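Long-range contact in putative glycoside hydrolase (Parabacteroides distasonis ATCC 8503, PDB 3GYC), which probably hydrolyses glycosidic bonds, as a cellulase-like member of the TIM-barrel glycoside hydrolases: residues Y59-A64 with S114-D119. Sequence-based numbering, arbitrary orientation.
Sequences YPHLIA and SWYRLD. With EDO (1,2-ethanediol), chain F.
The start of helix 60-65, with Y59 at its N-cap position, meets the loop after strand 109-113; both follow neighbouring parallel strands of the TIM barrel. H61 carries the contact. With CG in the crowded position between backbone N and carbonyl carbon (chi1 63°), its ring reaches across so that NE2 donates to R117 O, 2.9 Å away. The bond is nearly straight (162°), and the acceptor lies close to the imidazole plane and offers a lone pair. One ring face meets CD1 of Y116, 3.8 Å from H61 ND1; that nitrogen is buried with no partner. An alanine here would remove the NE2 donor and the ring that packs obliquely against Y116, and would probably leave the loop less firmly held. P60 CD packs 3.4 Å from S114 OG, which accepts from Y116 N in an ST turn and is hydrogen-bonded to D57 OD1. Y59 CE2 lies 3.9 Å from R117 CG, the side chains running alongside; Y59 OH hydrogen-bonds E28 OE2, with which R117 NE forms a salt bridge, and R117 NH1 hydrogen-bonds K74 O. Helix 130-146 packs against P60 and Y116, while strand 71-73 touches L62, R117 and D119.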
# COMPACT_ATOMS: atom_id res chain seq x y z
N TYR A 59 -7.34 -9.35 5.25
CA TYR A 59 -7.18 -10.80 5.59
C TYR A 59 -8.35 -11.61 5.00
O TYR A 59 -9.01 -12.39 5.72
CB TYR A 59 -7.17 -10.99 7.10
CG TYR A 59 -6.07 -10.33 7.90
CD1 TYR A 59 -6.16 -9.01 8.29
CD2 TYR A 59 -4.97 -11.07 8.34
CE1 TYR A 59 -5.16 -8.42 9.08
CE2 TYR A 59 -3.96 -10.49 9.11
CZ TYR A 59 -4.06 -9.17 9.49
OH TYR A 59 -3.08 -8.59 10.27
N PRO A 60 -8.61 -11.46 3.69
CA PRO A 60 -9.77 -12.12 3.03
C PRO A 60 -9.72 -13.64 3.13
O PRO A 60 -10.75 -14.30 3.29
CB PRO A 60 -9.63 -11.71 1.57
CG PRO A 60 -8.17 -11.43 1.38
CD PRO A 60 -7.58 -11.05 2.74
N HIS A 61 -8.53 -14.18 2.99
CA HIS A 61 -8.30 -15.61 3.12
C HIS A 61 -8.74 -16.19 4.47
O HIS A 61 -9.31 -17.29 4.54
CB HIS A 61 -6.83 -15.95 2.78
CG HIS A 61 -5.82 -15.33 3.69
ND1 HIS A 61 -5.69 -13.96 3.86
CD2 HIS A 61 -4.82 -15.89 4.40
CE1 HIS A 61 -4.69 -13.73 4.69
NE2 HIS A 61 -4.14 -14.88 5.03
N LEU A 62 -8.49 -15.45 5.54
CA LEU A 62 -8.89 -15.86 6.88
C LEU A 62 -10.39 -15.68 7.06
O LEU A 62 -11.07 -16.57 7.60
CB LEU A 62 -8.09 -15.09 7.94
CG LEU A 62 -6.56 -15.25 7.89
CD1 LEU A 62 -5.92 -14.60 9.11
CD2 LEU A 62 -6.14 -16.74 7.75
N ILE A 63 -10.93 -14.54 6.61
CA ILE A 63 -12.36 -14.30 6.75
C ILE A 63 -13.16 -15.35 5.96
O ILE A 63 -14.20 -15.80 6.45
CB ILE A 63 -12.79 -12.88 6.31
CG1 ILE A 63 -12.29 -11.85 7.33
CG2 ILE A 63 -14.32 -12.83 6.12
CD1 ILE A 63 -12.60 -10.40 7.01
N ALA A 64 -12.66 -15.79 4.80
CA ALA A 64 -13.37 -16.74 3.97
C ALA A 64 -13.32 -18.15 4.56
O ALA A 64 -14.22 -18.96 4.30
CB ALA A 64 -12.86 -16.72 2.51
N SER A 114 -4.21 -7.04 0.53
CA SER A 114 -3.74 -8.13 1.41
C SER A 114 -2.31 -8.51 1.12
O SER A 114 -1.85 -8.44 -0.03
CB SER A 114 -4.60 -9.39 1.31
OG SER A 114 -4.31 -10.23 2.44
N TRP A 115 -1.62 -8.86 2.19
CA TRP A 115 -0.28 -9.43 2.18
C TRP A 115 -0.38 -10.95 2.43
O TRP A 115 0.64 -11.63 2.55
CB TRP A 115 0.59 -8.76 3.24
CG TRP A 115 0.99 -7.37 2.93
CD1 TRP A 115 2.24 -6.93 2.58
CD2 TRP A 115 0.15 -6.18 2.98
NE1 TRP A 115 2.22 -5.54 2.45
CE2 TRP A 115 0.96 -5.07 2.65
CE3 TRP A 115 -1.20 -5.96 3.26
CZ2 TRP A 115 0.46 -3.76 2.58
CZ3 TRP A 115 -1.69 -4.68 3.21
CH2 TRP A 115 -0.86 -3.59 2.84
N TYR A 116 -1.61 -11.48 2.52
CA TYR A 116 -1.86 -12.91 2.72
C TYR A 116 -0.97 -13.52 3.83
O TYR A 116 -0.15 -14.43 3.59
CB TYR A 116 -1.71 -13.62 1.37
CG TYR A 116 -2.74 -13.12 0.41
CD1 TYR A 116 -4.03 -13.66 0.42
CD2 TYR A 116 -2.45 -12.11 -0.50
CE1 TYR A 116 -5.01 -13.19 -0.44
CE2 TYR A 116 -3.43 -11.62 -1.36
CZ TYR A 116 -4.71 -12.17 -1.32
OH TYR A 116 -5.71 -11.72 -2.16
N ARG A 117 -1.14 -12.96 5.02
CA ARG A 117 -0.36 -13.33 6.19
C ARG A 117 -0.49 -14.83 6.40
O ARG A 117 -1.57 -15.38 6.28
CB ARG A 117 -0.83 -12.57 7.42
CG ARG A 117 -0.53 -11.07 7.32
CD ARG A 117 0.95 -10.76 7.66
NE ARG A 117 1.16 -10.89 9.10
CZ ARG A 117 1.85 -11.86 9.70
NH1 ARG A 117 2.44 -12.84 9.00
NH2 ARG A 117 1.94 -11.87 11.01
N LEU A 118 0.64 -15.46 6.64
CA LEU A 118 0.66 -16.92 6.86
C LEU A 118 0.27 -17.29 8.27
O LEU A 118 0.97 -16.95 9.24
CB LEU A 118 2.02 -17.53 6.57
CG LEU A 118 2.53 -17.50 5.14
CD1 LEU A 118 3.97 -18.02 5.11
CD2 LEU A 118 1.61 -18.31 4.19
N ASP A 119 -0.85 -18.01 8.38
CA ASP A 119 -1.27 -18.57 9.63
C ASP A 119 -0.54 -19.93 9.70
O ASP A 119 0.00 -20.39 8.70
CB ASP A 119 -2.76 -18.79 9.71
CG ASP A 119 -3.27 -19.82 8.67
OD1 ASP A 119 -3.16 -19.53 7.45
OD2 ASP A 119 -3.73 -20.92 9.09
C1 EDO F . 2.98 -13.06 4.09
O1 EDO F . 2.39 -11.85 4.62
C2 EDO F . 3.70 -13.90 5.18
O2 EDO F . 2.94 -14.03 6.41